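Local coordinates for hypothetical protein (Legionella pneumophila subsp. pneumophila, PDB 4JX2) that is of unknown function but is probably secreted, contains a DUF5624 domain and combines helices and a sheet in a new way, at residues Pro169-His174 with Phe231-Leu236; Val226-Phe231 with Glu367-Arg372; Gly389-Gly394 with Ser407-Thr412. All coordinates share one frame; numbering follows the deposited sequence.

Interaction 1. Residues Pro169-His174 with Phe231-Leu236; sequences PAWKPH and FMLTAL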
loop_
_atom_site.group_PDB
_atom_site.type_symbol
_atom_site.label_atom_id
_atom_site.label_comp_id
_atom_site.label_asym_id
_atom_site.label_seq_id
_atom_site.Cartn_x
_atom_site.Cartn_y
_atom_site.Cartn_z
ATOM N N PRO A 169 30.002 10.365 -12.471
ATOM C CA PRO A 169 31.027 9.496 -13.105
ATOM C C PRO A 169 30.473 8.357 -13.970
ATOM O O PRO A 169 31.101 8.049 -14.974
ATOM C CB PRO A 169 31.855 8.964 -11.937
ATOM C CG PRO A 169 31.102 9.346 -10.691
ATOM C CD PRO A 169 30.205 10.474 -11.008
ATOM N N ALA A 170 29.287 7.812 -13.663
ATOM C CA ALA A 170 28.620 6.756 -14.443
ATOM C C ALA A 170 28.268 7.178 -15.904
ATOM O O ALA A 170 28.066 6.322 -16.781
ATOM C CB ALA A 170 27.348 6.331 -13.725
ATOM N N TRP A 171 28.141 8.502 -16.134
ATOM C CA TRP A 171 27.808 9.093 -17.435
ATOM C C TRP A 171 29.051 9.360 -18.274
ATOM O O TRP A 171 28.940 9.452 -19.498
ATOM C CB TRP A 171 27.052 10.411 -17.239
ATOM C CG TRP A 171 25.699 10.292 -16.585
ATOM C CD1 TRP A 171 25.072 9.154 -16.156
ATOM C CD2 TRP A 171 24.834 11.380 -16.240
ATOM N NE1 TRP A 171 23.864 9.467 -15.583
ATOM C CE2 TRP A 171 23.684 10.825 -15.641
ATOM C CE3 TRP A 171 24.898 12.774 -16.427
ATOM C CZ2 TRP A 171 22.617 11.616 -15.218
ATOM C CZ3 TRP A 171 23.844 13.553 -15.996
ATOM C CH2 TRP A 171 22.734 12.979 -15.379
ATOM N N LYS A 172 30.230 9.499 -17.621
ATOM C CA LYS A 172 31.508 9.787 -18.275
ATOM C C LYS A 172 31.698 9.000 -19.597
ATOM O O LYS A 172 31.989 9.663 -20.584
ATOM C CB LYS A 172 32.709 9.565 -17.342
ATOM C CG LYS A 172 33.912 10.459 -17.652
ATOM C CD LYS A 172 35.181 9.922 -16.982
ATOM C CE LYS A 172 36.399 10.807 -17.165
ATOM N NZ LYS A 172 37.677 10.035 -17.020
ATOM N N PRO A 173 31.462 7.656 -19.707
ATOM C CA PRO A 173 31.657 6.989 -21.011
ATOM C C PRO A 173 30.779 7.502 -22.170
ATOM O O PRO A 173 31.123 7.252 -23.321
ATOM C CB PRO A 173 31.283 5.530 -20.706
ATOM C CG PRO A 173 31.469 5.365 -19.274
ATOM C CD PRO A 173 31.089 6.666 -18.669
ATOM N N HIS A 174 29.662 8.205 -21.884
ATOM C CA HIS A 174 28.696 8.637 -22.900
ATOM C C HIS A 174 28.423 10.152 -22.955
ATOM O O HIS A 174 27.461 10.565 -23.606
ATOM C CB HIS A 174 27.364 7.908 -22.642
ATOM C CG HIS A 174 27.545 6.471 -22.256
ATOM N ND1 HIS A 174 27.434 6.055 -20.924
ATOM C CD2 HIS A 174 27.879 5.408 -23.025
ATOM C CE1 HIS A 174 27.669 4.753 -20.939
ATOM N NE2 HIS A 174 27.932 4.315 -22.181
ATOM N N PHE A 231 15.412 8.722 -18.664
ATOM C CA PHE A 231 14.989 7.982 -17.473
ATOM C C PHE A 231 16.112 7.024 -17.019
ATOM O O PHE A 231 16.419 6.933 -15.820
ATOM C CB PHE A 231 13.676 7.202 -17.728
ATOM C CG PHE A 231 12.398 8.008 -17.651
ATOM C CD1 PHE A 231 12.179 8.899 -16.610
ATOM C CD2 PHE A 231 11.381 7.823 -18.585
ATOM C CE1 PHE A 231 10.975 9.618 -16.525
ATOM C CE2 PHE A 231 10.195 8.573 -18.523
ATOM C CZ PHE A 231 9.991 9.448 -17.480
HETATM N N MSE A 232 16.733 6.332 -17.996
HETATM C CA MSE A 232 17.858 5.423 -17.793
HETATM C C MSE A 232 19.035 6.126 -17.110
HETATM O O MSE A 232 19.660 5.547 -16.230
HETATM C CB MSE A 232 18.340 4.855 -19.140
HETATM C CG MSE A 232 17.498 3.740 -19.676
HETATM SE SE MSE A 232 17.617 2.081 -18.686
HETATM C CE MSE A 232 16.389 0.961 -19.717
ATOM N N LEU A 233 19.350 7.357 -17.526
ATOM C CA LEU A 233 20.506 8.074 -16.986
ATOM C C LEU A 233 20.256 8.538 -15.589
ATOM O O LEU A 233 21.178 8.559 -14.780
ATOM C CB LEU A 233 20.917 9.249 -17.879
ATOM C CG LEU A 233 21.458 8.886 -19.284
ATOM C CD1 LEU A 233 21.529 10.111 -20.130
ATOM C CD2 LEU A 233 22.822 8.206 -19.214
ATOM N N THR A 234 19.004 8.874 -15.299
ATOM C CA THR A 234 18.528 9.311 -13.994
ATOM C C THR A 234 18.647 8.132 -13.025
ATOM O O THR A 234 19.204 8.324 -11.945
ATOM C CB THR A 234 17.100 9.872 -14.112
ATOM O OG1 THR A 234 17.094 11.013 -14.982
ATOM C CG2 THR A 234 16.540 10.289 -12.799
ATOM N N ALA A 235 18.163 6.915 -13.415
ATOM C CA ALA A 235 18.255 5.687 -12.610
ATOM C C ALA A 235 19.720 5.346 -12.323
ATOM O O ALA A 235 20.088 5.117 -11.168
ATOM C CB ALA A 235 17.593 4.526 -13.348
ATOM N N LEU A 236 20.553 5.353 -13.386
ATOM C CA LEU A 236 21.972 5.069 -13.331
ATOM C C LEU A 236 22.685 6.022 -12.363
ATOM O O LEU A 236 23.458 5.543 -11.544
ATOM C CB LEU A 236 22.585 5.151 -14.745
ATOM C CG LEU A 236 24.112 4.997 -14.897
ATOM C CD1 LEU A 236 24.619 3.654 -14.330
ATOM C CD2 LEU A 236 24.535 5.173 -16.369
#
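Ala-170 and Trp-171, in a turn that runs through helical backbone angles into a short 3-10 segment, face one side of the helix carrying Leu-233 and Leu-236, with the CA atoms of Ala-170 and Leu-236 6.9 Å apart. The indole of Trp-171 extends from the turn to the helix. Its NE1 donates a hydrogen bond to the backbone O of Leu-233 at 2.9 Å; the acceptor lies close to the ring plane, yet the bond is bent (N-H...O 141°), and NE1 lies tilted 34° from the carbonyl plane of Leu-233. Leu-233 also meets the ring with its side chain: CD2 lies over one face, 4.2 Å from the centroid of the five-membered ring of Trp-171, a CH-pi contact. Leu-233 thus holds the indole both by its backbone carbonyl and by a methyl on the ring face. The pairing ties the loop between helices 162-165 and 175-197 to the middle of helix 223-247, within the DUF5624 region, while Met-113 of helix 110-117 also touches Trp-171. Leu-236, one turn further on, takes the ring at its edge, CD2 to CD1 of Trp-171 at 4.0 Å. Having CG anti to the backbone N (chi1 175°) points the Leu-236 side chain at the turn: CG, 3.7 Å from CB of Ala-170, and the CD1 methyl pack on that CB. His-174 sits at the N-cap position of helix 175-197, its ring packed against Ile-408 and Thr-412.

Interaction 2. Residues Val226-Phe231 with Glu367-Arg372; sequences VMIGTF and EDFLMR
Ile-228 meets Phe-369 and Leu-370 where two helices pass each other, the CA atoms of Ile-228 and Phe-369 being 6.8 Å apart. The bond from CA to CB of Ile-228 is directed at the opposing helix, and at CB the side chain divides. On one branch, anti to the backbone N, the CG2 methyl lies 3.7 Å from CB of Phe-369 and also near CG, at an oblique angle to the ring. The other branch starts at CG1, 3.7 Å from CD2 of Leu-370, and its bend (chi2 -47°) carries the tip CD1 onto the backbone, 3.7 Å from O of Phe-369. The isoleucine therefore straddles the base of Phe-369 and rests on the helix itself, crossing the phenylalanine side chain at about a right angle. Phe-369 starts toward Ile-228, but its ring leads away to meet Trp-391 edge-to-face. Leu-370 also packs on Ile-343 of the second subunit, so this side of the contact borders the dimer interface. The side chains of Thr-387 and Leu-373 also touch Ile-228. The whole is an apolar helix-helix interface, made by helices 223-247 and 366-378 in the helical part of the fold.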
loop_
_atom_site.group_PDB
_atom_site.type_symbol
_atom_site.label_atom_id
_atom_site.label_comp_id
_atom_site.label_asym_id
_atom_site.label_seq_id
_atom_site.Cartn_x
_atom_site.Cartn_y
_atom_site.Cartn_z
ATOM N N VAL A 226 14.117 9.334 -26.411
ATOM C CA VAL A 226 14.699 10.358 -25.547
ATOM C C VAL A 226 14.145 10.143 -24.131
ATOM O O VAL A 226 14.907 10.218 -23.169
ATOM C CB VAL A 226 14.462 11.801 -26.080
ATOM C CG1 VAL A 226 14.791 12.862 -25.041
ATOM C CG2 VAL A 226 15.265 12.045 -27.337
HETATM N N MSE A 227 12.842 9.835 -24.006
HETATM C CA MSE A 227 12.228 9.594 -22.702
HETATM C C MSE A 227 12.852 8.406 -22.004
HETATM O O MSE A 227 13.159 8.528 -20.828
HETATM C CB MSE A 227 10.725 9.424 -22.818
HETATM C CG MSE A 227 10.043 10.754 -22.984
HETATM SE SE MSE A 227 8.158 10.641 -22.843
HETATM C CE MSE A 227 7.707 9.836 -24.641
ATOM N N ILE A 228 13.119 7.295 -22.723
ATOM C CA ILE A 228 13.743 6.109 -22.129
ATOM C C ILE A 228 15.213 6.423 -21.757
ATOM O O ILE A 228 15.616 6.156 -20.622
ATOM C CB ILE A 228 13.612 4.848 -23.031
ATOM C CG1 ILE A 228 12.124 4.536 -23.420
ATOM C CG2 ILE A 228 14.303 3.626 -22.400
ATOM C CD1 ILE A 228 11.012 4.575 -22.238
ATOM N N GLY A 229 15.962 7.027 -22.686
ATOM C CA GLY A 229 17.363 7.376 -22.480
ATOM C C GLY A 229 17.597 8.229 -21.249
ATOM O O GLY A 229 18.443 7.911 -20.414
ATOM N N THR A 230 16.803 9.294 -21.103
ATOM C CA THR A 230 16.865 10.233 -19.976
ATOM C C THR A 230 16.482 9.549 -18.672
ATOM O O THR A 230 17.173 9.767 -17.682
ATOM C CB THR A 230 15.987 11.455 -20.223
ATOM O OG1 THR A 230 14.679 11.030 -20.621
ATOM C CG2 THR A 230 16.565 12.380 -21.243
ATOM N N PHE A 231 15.412 8.722 -18.664
ATOM C CA PHE A 231 14.989 7.982 -17.473
ATOM C C PHE A 231 16.112 7.024 -17.019
ATOM O O PHE A 231 16.419 6.933 -15.820
ATOM C CB PHE A 231 13.676 7.202 -17.728
ATOM C CG PHE A 231 12.398 8.008 -17.651
ATOM C CD1 PHE A 231 12.179 8.899 -16.610
ATOM C CD2 PHE A 231 11.381 7.823 -18.585
ATOM C CE1 PHE A 231 10.975 9.618 -16.525
ATOM C CE2 PHE A 231 10.195 8.573 -18.523
ATOM C CZ PHE A 231 9.991 9.448 -17.480
ATOM N N GLU A 367 11.042 -1.255 -27.490
ATOM C CA GLU A 367 9.590 -1.463 -27.458
ATOM C C GLU A 367 9.127 -1.835 -26.032
ATOM O O GLU A 367 8.095 -1.344 -25.572
ATOM C CB GLU A 367 9.207 -2.559 -28.450
ATOM C CG GLU A 367 7.754 -2.549 -28.883
ATOM C CD GLU A 367 7.255 -3.862 -29.473
ATOM O OE1 GLU A 367 8.073 -4.616 -30.055
ATOM O OE2 GLU A 367 6.036 -4.132 -29.356
ATOM N N ASP A 368 9.932 -2.656 -25.325
ATOM C CA ASP A 368 9.663 -3.095 -23.966
ATOM C C ASP A 368 9.532 -1.912 -22.990
ATOM O O ASP A 368 8.582 -1.845 -22.210
ATOM C CB ASP A 368 10.751 -4.068 -23.504
ATOM C CG ASP A 368 10.829 -5.375 -24.295
ATOM O OD1 ASP A 368 9.941 -5.609 -25.158
ATOM O OD2 ASP A 368 11.783 -6.167 -24.054
ATOM N N PHE A 369 10.451 -0.967 -23.070
ATOM C CA PHE A 369 10.479 0.189 -22.183
ATOM C C PHE A 369 9.336 1.157 -22.508
ATOM O O PHE A 369 8.710 1.697 -21.585
ATOM C CB PHE A 369 11.864 0.847 -22.257
ATOM C CG PHE A 369 12.927 -0.144 -21.828
ATOM C CD1 PHE A 369 13.018 -0.563 -20.501
ATOM C CD2 PHE A 369 13.769 -0.728 -22.764
ATOM C CE1 PHE A 369 13.939 -1.534 -20.120
ATOM C CE2 PHE A 369 14.715 -1.680 -22.378
ATOM C CZ PHE A 369 14.792 -2.081 -21.061
ATOM N N LEU A 370 8.991 1.286 -23.796
ATOM C CA LEU A 370 7.854 2.110 -24.222
ATOM C C LEU A 370 6.547 1.544 -23.659
ATOM O O LEU A 370 5.729 2.307 -23.134
ATOM C CB LEU A 370 7.788 2.228 -25.754
ATOM C CG LEU A 370 8.947 2.975 -26.426
ATOM C CD1 LEU A 370 8.630 3.236 -27.825
ATOM C CD2 LEU A 370 9.222 4.317 -25.753
HETATM N N MSE A 371 6.400 0.198 -23.691
HETATM C CA MSE A 371 5.272 -0.531 -23.130
HETATM C C MSE A 371 5.191 -0.303 -21.609
HETATM O O MSE A 371 4.109 -0.021 -21.069
HETATM C CB MSE A 371 5.390 -2.006 -23.463
HETATM C CG MSE A 371 5.153 -2.308 -24.931
HETATM SE SE MSE A 371 5.086 -4.232 -25.209
HETATM C CE MSE A 371 6.754 -4.539 -25.744
ATOM N N ARG A 372 6.346 -0.327 -20.948
ATOM C CA ARG A 372 6.432 -0.129 -19.516
ATOM C C ARG A 372 6.182 1.342 -19.152
ATOM O O ARG A 372 5.572 1.602 -18.106
ATOM C CB ARG A 372 7.778 -0.628 -18.983
ATOM C CG ARG A 372 7.830 -0.787 -17.484
ATOM C CD ARG A 372 6.843 -1.789 -16.915
ATOM N NE ARG A 372 7.143 -2.043 -15.504
ATOM C CZ ARG A 372 8.049 -2.918 -15.091
ATOM N NH1 ARG A 372 8.714 -3.655 -15.968
ATOM N NH2 ARG A 372 8.285 -3.076 -13.797
#

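Interaction 3. Residues Gly389-Gly394 with Ser407-Thr412; sequences GFWMAG and SIPGIT
Pro-409 lies over one face of the Trp-391 indole and the backbone O of Ser-407 stands at its edge, in the ring plane. The proline covers the six-membered ring off-centre, toward the rim: CG is 4.2 Å from its centroid and 17° off the normal, a CH-pi contact, and CD comes to 3.6 Å from CZ3 of Trp-391. The carbonyl O of Ser-407 approaches CH2 of Trp-391 at 3.3 Å. Tyr-358 meets the same indole edge-to-face. The contacts of Ser-407 and Pro-409 set the loop that follows helix 386-398 back against that helix, so the chain doubles over its own preceding helix. Trp-391 is sent toward the loop by its first torsion, with CG anti to the backbone N (chi1 -167°). Met-392, a selenomethionine, adds a lighter touch: its chain bends at chi2 and chi3 and brings CE to 4.2 Å from CG2 of Ile-408. The loop is braced from within, since Ile-408 N donates to OG1 of Thr-412 at 2.8 Å, nearly straight at 163°, and Ile-408 O accepts from Ile-411 N and Thr-412 N, which approach from opposite faces of its plane. Gly-410, with a positive phi, takes backbone angles that call for glycine.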
loop_
_atom_site.group_PDB
_atom_site.type_symbol
_atom_site.label_atom_id
_atom_site.label_comp_id
_atom_site.label_asym_id
_atom_site.label_seq_id
_atom_site.Cartn_x
_atom_site.Cartn_y
_atom_site.Cartn_z
ATOM N N GLY A 389 13.734 1.467 -13.728
ATOM C CA GLY A 389 14.266 1.122 -12.414
ATOM C C GLY A 389 14.574 -0.345 -12.210
ATOM O O GLY A 389 15.689 -0.682 -11.786
ATOM N N PHE A 390 13.581 -1.236 -12.529
ATOM C CA PHE A 390 13.740 -2.695 -12.432
ATOM C C PHE A 390 14.826 -3.192 -13.379
ATOM O O PHE A 390 15.631 -4.033 -12.972
ATOM C CB PHE A 390 12.415 -3.438 -12.679
ATOM C CG PHE A 390 11.426 -3.285 -11.547
ATOM C CD1 PHE A 390 10.549 -2.205 -11.506
ATOM C CD2 PHE A 390 11.364 -4.223 -10.524
ATOM C CE1 PHE A 390 9.659 -2.041 -10.443
ATOM C CE2 PHE A 390 10.444 -4.076 -9.472
ATOM C CZ PHE A 390 9.620 -2.972 -9.428
ATOM N N TRP A 391 14.885 -2.655 -14.614
ATOM C CA TRP A 391 15.914 -3.032 -15.602
ATOM C C TRP A 391 17.325 -2.558 -15.185
ATOM O O TRP A 391 18.260 -3.365 -15.202
ATOM C CB TRP A 391 15.585 -2.502 -17.017
ATOM C CG TRP A 391 16.450 -3.149 -18.051
ATOM C CD1 TRP A 391 16.255 -4.371 -18.638
ATOM C CD2 TRP A 391 17.738 -2.692 -18.495
ATOM N NE1 TRP A 391 17.327 -4.687 -19.442
ATOM C CE2 TRP A 391 18.243 -3.665 -19.391
ATOM C CE3 TRP A 391 18.509 -1.544 -18.236
ATOM C CZ2 TRP A 391 19.472 -3.510 -20.051
ATOM C CZ3 TRP A 391 19.734 -1.407 -18.869
ATOM C CH2 TRP A 391 20.195 -2.373 -19.782
HETATM N N MSE A 392 17.489 -1.252 -14.861
HETATM C CA MSE A 392 18.789 -0.699 -14.491
HETATM C C MSE A 392 19.337 -1.344 -13.192
HETATM O O MSE A 392 20.540 -1.549 -13.120
HETATM C CB MSE A 392 18.754 0.838 -14.413
HETATM C CG MSE A 392 20.145 1.484 -14.203
HETATM SE SE MSE A 392 21.510 1.017 -15.544
HETATM C CE MSE A 392 21.067 2.277 -16.974
ATOM N N ALA A 393 18.489 -1.711 -12.209
ATOM C CA ALA A 393 18.980 -2.381 -10.998
ATOM C C ALA A 393 19.587 -3.741 -11.360
ATOM O O ALA A 393 20.681 -4.052 -10.908
ATOM C CB ALA A 393 17.860 -2.551 -9.988
ATOM N N GLY A 394 18.915 -4.487 -12.238
ATOM C CA GLY A 394 19.360 -5.791 -12.706
ATOM C C GLY A 394 20.617 -5.749 -13.545
ATOM O O GLY A 394 21.512 -6.585 -13.349
ATOM N N SER A 407 25.020 -1.529 -20.881
ATOM C CA SER A 407 24.413 -0.931 -22.079
ATOM C C SER A 407 23.260 -0.075 -21.610
ATOM O O SER A 407 22.695 -0.360 -20.552
ATOM C CB SER A 407 23.963 -1.979 -23.085
ATOM O OG SER A 407 23.110 -2.931 -22.486
ATOM N N ILE A 408 22.980 1.035 -22.319
ATOM C CA ILE A 408 21.921 1.943 -21.873
ATOM C C ILE A 408 20.872 2.161 -22.986
ATOM O O ILE A 408 21.098 2.997 -23.873
ATOM C CB ILE A 408 22.500 3.306 -21.333
ATOM C CG1 ILE A 408 23.689 3.085 -20.359
ATOM C CG2 ILE A 408 21.399 4.151 -20.694
ATOM C CD1 ILE A 408 24.453 4.220 -20.126
ATOM N N PRO A 409 19.714 1.451 -22.920
ATOM C CA PRO A 409 18.643 1.672 -23.905
ATOM C C PRO A 409 18.228 3.141 -23.982
ATOM O O PRO A 409 18.054 3.794 -22.955
ATOM C CB PRO A 409 17.512 0.784 -23.379
ATOM C CG PRO A 409 18.231 -0.338 -22.657
ATOM C CD PRO A 409 19.306 0.428 -21.933
ATOM N N GLY A 410 18.149 3.658 -25.205
ATOM C CA GLY A 410 17.826 5.057 -25.479
ATOM C C GLY A 410 19.054 5.956 -25.553
ATOM O O GLY A 410 18.930 7.141 -25.865
ATOM N N ILE A 411 20.257 5.397 -25.253
ATOM C CA ILE A 411 21.538 6.100 -25.273
ATOM C C ILE A 411 22.525 5.348 -26.169
ATOM O O ILE A 411 22.995 5.899 -27.167
ATOM C CB ILE A 411 22.112 6.316 -23.838
ATOM C CG1 ILE A 411 21.126 7.110 -22.925
ATOM C CG2 ILE A 411 23.512 6.970 -23.890
ATOM C CD1 ILE A 411 20.855 8.550 -23.356
ATOM N N THR A 412 22.822 4.092 -25.828
ATOM C CA THR A 412 23.779 3.276 -26.590
ATOM C C THR A 412 23.079 2.315 -27.543
ATOM O O THR A 412 23.720 1.801 -28.459
ATOM C CB THR A 412 24.701 2.485 -25.644
ATOM O OG1 THR A 412 23.930 1.569 -24.868
ATOM C CG2 THR A 412 25.516 3.381 -24.735
#

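In the fold
All three contacts are mostly buried, and they meet around helix 223-247. Interactions 1 and 2 use successive parts of that helix and share Phe-231, whereas interaction 3 joins helix 386-398 to its following loop, with a centre about 9 Å from those of the other two. Met-232 connects them, touching Phe-369 of interaction 2 and Ile-408 and Pro-409 of interaction 3. Their chemistry differs: an indole N-H bond accompanies apolar packing in interaction 1, interaction 2 is purely apolar, and interaction 3 rests a proline on an indole face. Of the three, only interaction 2 is also reached by the second subunit.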